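Local coordinates for transcriptional regulator, SorC family (Enterococcus faecalis, PDB 2O0M), which probably regulates transcription by binding DNA, with a second domain that is thought to sense a carbohydrate effector, at residues N144-M154 against H235-I243; H170-G178 against A188-T199. All coordinates share one frame; numbering follows the deposited sequence.

Interaction 1 of 2, residues N144-M154 against H235-I243. With PO4 (phosphate ion), chain B.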
loop_
_atom_site.group_PDB
_atom_site.type_symbol
_atom_site.label_atom_id
_atom_site.label_comp_id
_atom_site.label_asym_id
_atom_site.label_seq_id
_atom_site.Cartn_x
_atom_site.Cartn_y
_atom_site.Cartn_z
ATOM N N ASN A 144 16.566 2.355 7.507
ATOM C CA ASN A 144 15.453 2.555 6.583
ATOM C C ASN A 144 14.137 2.573 7.330
ATOM O O ASN A 144 13.970 1.839 8.302
ATOM C CB ASN A 144 15.421 1.419 5.566
ATOM C CG ASN A 144 16.724 1.278 4.810
ATOM O OD1 ASN A 144 17.370 0.211 4.824
ATOM N ND2 ASN A 144 17.126 2.348 4.156
ATOM N N THR A 145 13.220 3.425 6.878
ATOM C CA THR A 145 11.854 3.444 7.387
ATOM C C THR A 145 10.906 3.135 6.222
ATOM O O THR A 145 10.891 3.843 5.213
ATOM C CB THR A 145 11.524 4.777 8.053
ATOM O OG1 THR A 145 12.414 4.982 9.161
ATOM C CG2 THR A 145 10.070 4.819 8.531
ATOM N N ILE A 146 10.162 2.042 6.379
ATOM C CA ILE A 146 9.231 1.547 5.377
ATOM C C ILE A 146 7.807 1.758 5.872
ATOM O O ILE A 146 7.387 1.152 6.860
ATOM C CB ILE A 146 9.440 0.055 5.087
ATOM C CG1 ILE A 146 10.876 -0.219 4.643
ATOM C CG2 ILE A 146 8.464 -0.432 4.021
ATOM C CD1 ILE A 146 11.796 -0.656 5.753
ATOM N N ALA A 147 7.078 2.627 5.181
ATOM C CA ALA A 147 5.702 2.947 5.519
ATOM C C ALA A 147 4.780 2.058 4.702
ATOM O O ALA A 147 4.903 1.969 3.481
ATOM C CB ALA A 147 5.416 4.382 5.254
ATOM N N VAL A 148 3.849 1.396 5.375
ATOM C CA VAL A 148 3.023 0.403 4.709
ATOM C C VAL A 148 1.531 0.653 4.903
ATOM O O VAL A 148 1.096 1.183 5.927
ATOM C CB VAL A 148 3.353 -1.016 5.178
ATOM C CG1 VAL A 148 4.816 -1.354 4.898
ATOM C CG2 VAL A 148 3.050 -1.190 6.647
HETATM N N MSE A 149 0.760 0.288 3.882
HETATM C CA MSE A 149 -0.675 0.165 4.006
HETATM C C MSE A 149 -1.089 -1.266 4.332
HETATM O O MSE A 149 -0.308 -2.205 4.198
HETATM C CB MSE A 149 -1.382 0.661 2.744
HETATM C CG MSE A 149 -1.230 2.144 2.518
HETATM SE SE MSE A 149 -2.085 3.289 3.859
HETATM C CE MSE A 149 -3.874 2.835 3.520
ATOM N N GLY A 150 -2.336 -1.414 4.761
ATOM C CA GLY A 150 -2.890 -2.715 5.112
ATOM C C GLY A 150 -3.727 -3.306 3.994
ATOM O O GLY A 150 -3.482 -3.044 2.816
ATOM N N GLY A 151 -4.717 -4.098 4.376
ATOM C CA GLY A 151 -5.593 -4.775 3.446
ATOM C C GLY A 151 -5.239 -6.236 3.289
ATOM O O GLY A 151 -4.219 -6.706 3.794
ATOM N N THR A 152 -6.094 -6.969 2.585
ATOM C CA THR A 152 -5.936 -8.411 2.470
ATOM C C THR A 152 -4.649 -8.810 1.748
ATOM O O THR A 152 -3.918 -9.678 2.203
ATOM C CB THR A 152 -7.153 -9.038 1.775
ATOM O OG1 THR A 152 -8.334 -8.721 2.514
ATOM C CG2 THR A 152 -7.007 -10.538 1.675
ATOM N N THR A 153 -4.358 -8.153 0.628
ATOM C CA THR A 153 -3.130 -8.427 -0.114
ATOM C C THR A 153 -1.908 -8.213 0.750
ATOM O O THR A 153 -1.036 -9.071 0.836
ATOM C CB THR A 153 -3.034 -7.531 -1.350
ATOM O OG1 THR A 153 -4.138 -7.826 -2.208
ATOM C CG2 THR A 153 -1.739 -7.756 -2.093
HETATM N N MSE A 154 -1.846 -7.056 1.392
HETATM C CA MSE A 154 -0.685 -6.724 2.195
HETATM C C MSE A 154 -0.517 -7.651 3.415
HETATM O O MSE A 154 0.611 -7.968 3.806
HETATM C CB MSE A 154 -0.757 -5.270 2.640
HETATM C CG MSE A 154 -0.595 -4.278 1.494
HETATM SE SE MSE A 154 1.193 -4.307 0.716
HETATM C CE MSE A 154 2.149 -3.726 2.294
ATOM N N HIS A 235 9.407 10.746 7.298
ATOM C CA HIS A 235 10.767 10.547 6.799
ATOM C C HIS A 235 10.984 9.177 6.168
ATOM O O HIS A 235 12.119 8.788 5.908
ATOM C CB HIS A 235 11.779 10.767 7.921
ATOM C CG HIS A 235 11.804 12.173 8.423
ATOM N ND1 HIS A 235 12.136 13.239 7.617
ATOM C CD2 HIS A 235 11.523 12.692 9.641
ATOM C CE1 HIS A 235 12.067 14.356 8.323
ATOM N NE2 HIS A 235 11.696 14.050 9.553
ATOM N N ALA A 236 9.906 8.447 5.886
ATOM C CA ALA A 236 10.043 7.135 5.258
ATOM C C ALA A 236 10.797 7.259 3.931
ATOM O O ALA A 236 10.547 8.173 3.162
ATOM C CB ALA A 236 8.691 6.529 5.015
ATOM N N ASN A 237 11.724 6.343 3.684
ATOM C CA ASN A 237 12.397 6.263 2.376
ATOM C C ASN A 237 11.859 5.128 1.489
ATOM O O ASN A 237 12.315 4.941 0.372
ATOM C CB ASN A 237 13.930 6.174 2.523
ATOM C CG ASN A 237 14.411 4.909 3.222
ATOM O OD1 ASN A 237 13.747 4.371 4.117
ATOM N ND2 ASN A 237 15.608 4.446 2.834
ATOM N N CYS A 238 10.872 4.395 1.998
ATOM C CA CYS A 238 10.207 3.342 1.249
ATOM C C CYS A 238 8.721 3.308 1.618
ATOM O O CYS A 238 8.355 3.554 2.781
ATOM C CB CYS A 238 10.881 2.014 1.556
ATOM S SG CYS A 238 10.195 0.565 0.748
ATOM N N VAL A 239 7.874 3.055 0.618
ATOM C CA VAL A 239 6.446 2.857 0.836
ATOM C C VAL A 239 6.009 1.615 0.079
ATOM O O VAL A 239 6.366 1.444 -1.078
ATOM C CB VAL A 239 5.611 4.064 0.376
ATOM C CG1 VAL A 239 4.110 3.809 0.566
ATOM C CG2 VAL A 239 5.987 5.305 1.160
ATOM N N VAL A 240 5.226 0.772 0.740
ATOM C CA VAL A 240 4.653 -0.421 0.111
ATOM C C VAL A 240 3.148 -0.418 0.354
ATOM O O VAL A 240 2.683 -0.186 1.479
ATOM C CB VAL A 240 5.269 -1.750 0.618
ATOM C CG1 VAL A 240 4.755 -2.888 -0.217
ATOM C CG2 VAL A 240 6.779 -1.688 0.579
ATOM N N HIS A 241 2.384 -0.654 -0.713
ATOM C CA HIS A 241 0.938 -0.594 -0.628
ATOM C C HIS A 241 0.289 -1.475 -1.676
ATOM O O HIS A 241 0.933 -1.858 -2.647
ATOM C CB HIS A 241 0.488 0.856 -0.802
ATOM C CG HIS A 241 0.680 1.394 -2.189
ATOM N ND1 HIS A 241 1.907 1.767 -2.694
ATOM C CD2 HIS A 241 -0.218 1.638 -3.170
ATOM C CE1 HIS A 241 1.757 2.202 -3.933
ATOM N NE2 HIS A 241 0.472 2.159 -4.236
ATOM N N SER A 242 -0.989 -1.785 -1.473
ATOM C CA SER A 242 -1.807 -2.344 -2.540
ATOM C C SER A 242 -2.678 -1.238 -3.131
ATOM O O SER A 242 -2.541 -0.045 -2.805
ATOM C CB SER A 242 -2.622 -3.563 -2.063
ATOM O OG SER A 242 -3.193 -4.267 -3.153
ATOM N N ILE A 243 -3.538 -1.643 -4.051
ATOM C CA ILE A 243 -4.512 -0.778 -4.692
ATOM C C ILE A 243 -5.846 -1.451 -4.486
ATOM O O ILE A 243 -6.018 -2.627 -4.829
ATOM C CB ILE A 243 -4.205 -0.614 -6.193
ATOM C CG1 ILE A 243 -2.818 0.021 -6.388
ATOM C CG2 ILE A 243 -5.267 0.232 -6.886
ATOM C CD1 ILE A 243 -2.248 -0.209 -7.773
HETATM P P PO4 B . -7.160 -5.518 -0.667
HETATM O O1 PO4 B . -7.737 -5.171 -1.990
HETATM O O2 PO4 B . -5.825 -6.155 -0.774
HETATM O O3 PO4 B . -7.164 -4.308 0.214
HETATM O O4 PO4 B . -8.091 -6.467 0.024
HETATM O O HOH W 1 -3.155 -1.296 0.545
#
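Ala147 and Val240 lie at the middle of a parallel strand pair, residues 144-148 beside 238-241, in the sheet of the putative sugar-binding domain. The ladder starts with Cys238 N donating to Thr145 O and continues through Ala147 N to Cys238 O (2.9 Å), Val240 N to Ala147 O (3.0 Å) and Met149 N to Val240 O (3.1 Å). On one side of the sheet Ile146 CG2 touches Val240 CG2, side by side; on the other, Ala147 CB meets Ala236 CB at 3.9 Å.

Past the turn at Gly150-Gly151 the chain folds back as a helix, the strand-loop-helix of a Rossmann-like domain, and Met154, a selenomethionine, reaches over the end of the neighbouring strand. Its CB points toward that strand. CG passes the backbone N of Ser242, SE settles 3.8 Å from the carbonyl carbon of His241, and CE ends against Val240 CG1 (3.7 Å). Bends at chi2 (-67°) and chi3 (-63°) curl the chain back so that CE reaches Val240. A water spans the widening gap, donating to Gly150 O and accepting from Ser242 N.

At the helix start a phosphate, probably from the crystallisation liquor, takes Thr153 N and Thr153 OG1 on the same oxygen, O2, each at 2.8 Å. Lys312 and Arg252 also bind it. Main-chain N-H groups at a helix N-terminus commonly hold anions, consistent here with a site for a phosphorylated ligand. In the sheet, strand 142-148 has strand 169-175 as its other neighbour, strand 302-306 flanks 238-245, and helix 188-199 covers Val148 and Met154.

Interaction 2 of 2, residues H170-G178 against A188-T199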
loop_
_atom_site.group_PDB
_atom_site.type_symbol
_atom_site.label_atom_id
_atom_site.label_comp_id
_atom_site.label_asym_id
_atom_site.label_seq_id
_atom_site.Cartn_x
_atom_site.Cartn_y
_atom_site.Cartn_z
ATOM N N HIS A 170 19.254 -1.795 8.920
ATOM C CA HIS A 170 18.230 -1.882 9.950
ATOM C C HIS A 170 16.947 -1.267 9.440
ATOM O O HIS A 170 16.885 -0.061 9.206
ATOM C CB HIS A 170 18.685 -1.190 11.224
ATOM C CG HIS A 170 20.023 -1.656 11.696
ATOM N ND1 HIS A 170 21.005 -0.793 12.132
ATOM C CD2 HIS A 170 20.561 -2.898 11.749
ATOM C CE1 HIS A 170 22.081 -1.487 12.461
ATOM N NE2 HIS A 170 21.837 -2.766 12.240
ATOM N N ASN A 171 15.918 -2.101 9.304
ATOM C CA ASN A 171 14.632 -1.659 8.760
ATOM C C ASN A 171 13.566 -1.494 9.830
ATOM O O ASN A 171 13.362 -2.388 10.654
ATOM C CB ASN A 171 14.142 -2.667 7.722
ATOM C CG ASN A 171 15.158 -2.923 6.628
ATOM O OD1 ASN A 171 15.451 -4.081 6.293
ATOM N ND2 ASN A 171 15.700 -1.853 6.060
ATOM N N LEU A 172 12.887 -0.347 9.796
ATOM C CA LEU A 172 11.765 -0.045 10.673
ATOM C C LEU A 172 10.481 0.062 9.832
ATOM O O LEU A 172 10.442 0.810 8.847
ATOM C CB LEU A 172 12.007 1.275 11.393
ATOM C CG LEU A 172 10.928 1.761 12.347
ATOM C CD1 LEU A 172 10.873 0.881 13.573
ATOM C CD2 LEU A 172 11.156 3.208 12.716
ATOM N N PHE A 173 9.443 -0.657 10.243
ATOM C CA PHE A 173 8.154 -0.635 9.556
ATOM C C PHE A 173 7.141 0.168 10.363
ATOM O O PHE A 173 7.008 -0.013 11.580
ATOM C CB PHE A 173 7.628 -2.055 9.286
ATOM C CG PHE A 173 8.529 -2.876 8.414
ATOM C CD1 PHE A 173 8.313 -2.965 7.044
ATOM C CD2 PHE A 173 9.644 -3.514 8.959
ATOM C CE1 PHE A 173 9.159 -3.735 6.236
ATOM C CE2 PHE A 173 10.507 -4.279 8.153
ATOM C CZ PHE A 173 10.263 -4.369 6.785
ATOM N N VAL A 174 6.445 1.064 9.675
ATOM C CA VAL A 174 5.422 1.880 10.274
ATOM C C VAL A 174 4.224 1.929 9.335
ATOM O O VAL A 174 4.372 1.772 8.118
ATOM C CB VAL A 174 5.932 3.319 10.511
ATOM C CG1 VAL A 174 7.054 3.316 11.529
ATOM C CG2 VAL A 174 6.402 3.974 9.205
ATOM N N PRO A 175 3.032 2.147 9.888
ATOM C CA PRO A 175 1.879 2.356 9.003
ATOM C C PRO A 175 1.999 3.674 8.239
ATOM O O PRO A 175 2.487 4.647 8.802
ATOM C CB PRO A 175 0.716 2.441 9.981
ATOM C CG PRO A 175 1.348 2.962 11.240
ATOM C CD PRO A 175 2.658 2.257 11.309
ATOM N N ALA A 176 1.533 3.716 6.986
ATOM C CA ALA A 176 1.596 4.944 6.185
ATOM C C ALA A 176 0.485 5.915 6.576
ATOM O O ALA A 176 0.605 7.141 6.392
ATOM C CB ALA A 176 1.485 4.631 4.716
ATOM N N ARG A 177 -0.607 5.343 7.076
ATOM C CA ARG A 177 -1.777 6.109 7.483
ATOM C C ARG A 177 -2.434 5.549 8.730
ATOM O O ARG A 177 -2.480 4.348 8.923
ATOM C CB ARG A 177 -2.844 6.097 6.374
ATOM C CG ARG A 177 -2.556 6.985 5.207
ATOM C CD ARG A 177 -2.579 8.447 5.636
ATOM N NE ARG A 177 -2.678 9.366 4.507
ATOM C CZ ARG A 177 -3.802 9.838 3.976
ATOM N NH1 ARG A 177 -5.001 9.492 4.441
ATOM N NH2 ARG A 177 -3.717 10.670 2.956
ATOM N N GLY A 178 -3.014 6.446 9.524
ATOM C CA GLY A 178 -3.931 6.060 10.589
ATOM C C GLY A 178 -5.362 6.401 10.210
ATOM O O GLY A 178 -5.604 7.116 9.244
ATOM N N ALA A 188 -2.986 -1.489 8.915
ATOM C CA ALA A 188 -1.596 -1.199 8.598
ATOM C C ALA A 188 -0.640 -1.485 9.786
ATOM O O ALA A 188 0.470 -2.009 9.589
ATOM C CB ALA A 188 -1.471 0.261 8.135
ATOM N N ASN A 189 -1.072 -1.175 11.009
ATOM C CA ASN A 189 -0.276 -1.498 12.211
ATOM C C ASN A 189 0.070 -2.983 12.239
ATOM O O ASN A 189 1.205 -3.372 12.543
ATOM C CB ASN A 189 -1.026 -1.184 13.520
ATOM C CG ASN A 189 -0.910 0.264 13.973
ATOM O OD1 ASN A 189 -1.734 0.747 14.796
ATOM N ND2 ASN A 189 0.079 0.967 13.464
ATOM N N SER A 190 -0.931 -3.807 11.959
ATOM C CA SER A 190 -0.761 -5.254 11.993
ATOM C C SER A 190 0.211 -5.719 10.922
ATOM O O SER A 190 1.101 -6.544 11.193
ATOM C CB SER A 190 -2.109 -5.952 11.863
ATOM O OG SER A 190 -2.946 -5.578 12.941
ATOM N N ILE A 191 0.072 -5.176 9.711
ATOM C CA ILE A 191 0.984 -5.518 8.615
ATOM C C ILE A 191 2.419 -5.110 9.022
ATOM O O ILE A 191 3.363 -5.854 8.816
ATOM C CB ILE A 191 0.559 -4.848 7.256
ATOM C CG1 ILE A 191 -0.488 -5.692 6.507
ATOM C CG2 ILE A 191 1.736 -4.693 6.330
ATOM C CD1 ILE A 191 -1.800 -5.846 7.194
ATOM N N SER A 192 2.574 -3.936 9.637
ATOM C CA SER A 192 3.911 -3.459 10.048
ATOM C C SER A 192 4.579 -4.436 11.013
ATOM O O SER A 192 5.781 -4.752 10.889
ATOM C CB SER A 192 3.808 -2.087 10.727
ATOM O OG SER A 192 3.250 -1.128 9.840
ATOM N N ALA A 193 3.793 -4.931 11.968
ATOM C CA ALA A 193 4.318 -5.818 13.003
ATOM C C ALA A 193 4.730 -7.145 12.409
ATOM O O ALA A 193 5.801 -7.685 12.736
ATOM C CB ALA A 193 3.303 -6.012 14.106
ATOM N N VAL A 194 3.894 -7.668 11.522
ATOM C CA VAL A 194 4.196 -8.936 10.860
ATOM C C VAL A 194 5.428 -8.800 9.968
ATOM O O VAL A 194 6.337 -9.645 10.003
ATOM C CB VAL A 194 2.982 -9.473 10.067
ATOM C CG1 VAL A 194 3.370 -10.705 9.239
ATOM C CG2 VAL A 194 1.854 -9.818 11.039
HETATM N N MSE A 195 5.470 -7.740 9.170
HETATM C CA MSE A 195 6.631 -7.521 8.305
HETATM C C MSE A 195 7.899 -7.432 9.131
HETATM O O MSE A 195 8.917 -8.014 8.771
HETATM C CB MSE A 195 6.471 -6.238 7.495
HETATM C CG MSE A 195 5.476 -6.336 6.392
HETATM SE SE MSE A 195 5.939 -5.114 4.910
HETATM C CE MSE A 195 4.680 -5.836 3.640
ATOM N N ALA A 196 7.836 -6.713 10.244
ATOM C CA ALA A 196 9.010 -6.568 11.101
ATOM C C ALA A 196 9.477 -7.935 11.580
ATOM O O ALA A 196 10.664 -8.270 11.491
ATOM C CB ALA A 196 8.709 -5.666 12.273
ATOM N N ASN A 197 8.529 -8.738 12.062
ATOM C CA ASN A 197 8.837 -10.076 12.547
ATOM C C ASN A 197 9.465 -10.942 11.477
ATOM O O ASN A 197 10.520 -11.519 11.687
ATOM C CB ASN A 197 7.589 -10.775 13.078
ATOM C CG ASN A 197 7.885 -12.184 13.581
ATOM O OD1 ASN A 197 8.689 -12.373 14.503
ATOM N ND2 ASN A 197 7.255 -13.175 12.975
ATOM N N LYS A 198 8.824 -11.006 10.318
ATOM C CA LYS A 198 9.259 -11.926 9.272
ATOM C C LYS A 198 10.602 -11.531 8.638
ATOM O O LYS A 198 11.350 -12.401 8.163
ATOM C CB LYS A 198 8.187 -12.061 8.199
ATOM C CG LYS A 198 6.885 -12.646 8.694
ATOM C CD LYS A 198 7.000 -14.105 9.080
ATOM C CE LYS A 198 5.616 -14.742 9.167
ATOM N NZ LYS A 198 5.493 -15.667 10.304
ATOM N N THR A 199 10.902 -10.232 8.622
ATOM C CA THR A 199 12.126 -9.718 8.001
ATOM C C THR A 199 13.303 -9.547 8.962
ATOM O O THR A 199 14.414 -9.254 8.522
ATOM C CB THR A 199 11.896 -8.365 7.302
ATOM O OG1 THR A 199 11.583 -7.351 8.270
ATOM C CG2 THR A 199 10.790 -8.477 6.244
HETATM O O HOH W 2 14.325 -5.906 8.195
#
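This is a strand-to-helix packing contact inside a beta-alpha-beta unit: helix 188-199 runs back antiparallel along strand 169-175 before the chain enters strand 202-203. The short axes come within 6.9 Å, and apolar contacts dominate, with no direct hydrogen bond between the two segments. Phe173 makes the largest single contribution. With CG beside its backbone N (chi1 -61°), the ring extends along the helix, where Met195 CB sits over one face, 3.9 Å from the Phe173 ring centroid. SE of Met195, a selenomethionine, lies obliquely to the same ring, 3.7 Å from Phe173 CE1, in a Met-aromatic contact. The Thr199 hydroxyl also comes obliquely, with OG1 3.3 Å from Phe173 CE2.

At the strand's far end Pro175 CB packs on Ala188 CB at 3.6 Å. Between these two patches, Ser192 OG sits against the peptide that joins Val174 to Pro175, yet it gives its proton backward to Ala188 O (2.9 Å), from above the carbonyl plane. Ala188 O holds both the hydroxyl and the helical N-H of Ser192. Thr199 repeats the pattern, its OG1 donating to Met195 O, and a water lies between Thr199 OG1 (3.1 Å) and Asn171 OD1 (2.9 Å), placed to bridge them.

In the fold
Both contacts are buried and belong to the same sheet, with centres about 8 Å apart; interaction 1 lies nearer the centre of the chain. Interaction 2 is nested in the loop that interaction 1 closes. Strands 142-148 and 169-175 are neighbours, and Ile146 N to Leu172 O at 2.8 Å is a probable backbone bond joining the contacts. Interaction 1 works within the sheet, chiefly through main-chain bonds, and reaches a phosphate at its helix start. Interaction 2 works between the sheet and a covering helix, through an aromatic ring, aliphatic groups and hydroxyls turned back on their own helix. They also meet where Val148 CG2 packs on Ser192 OG.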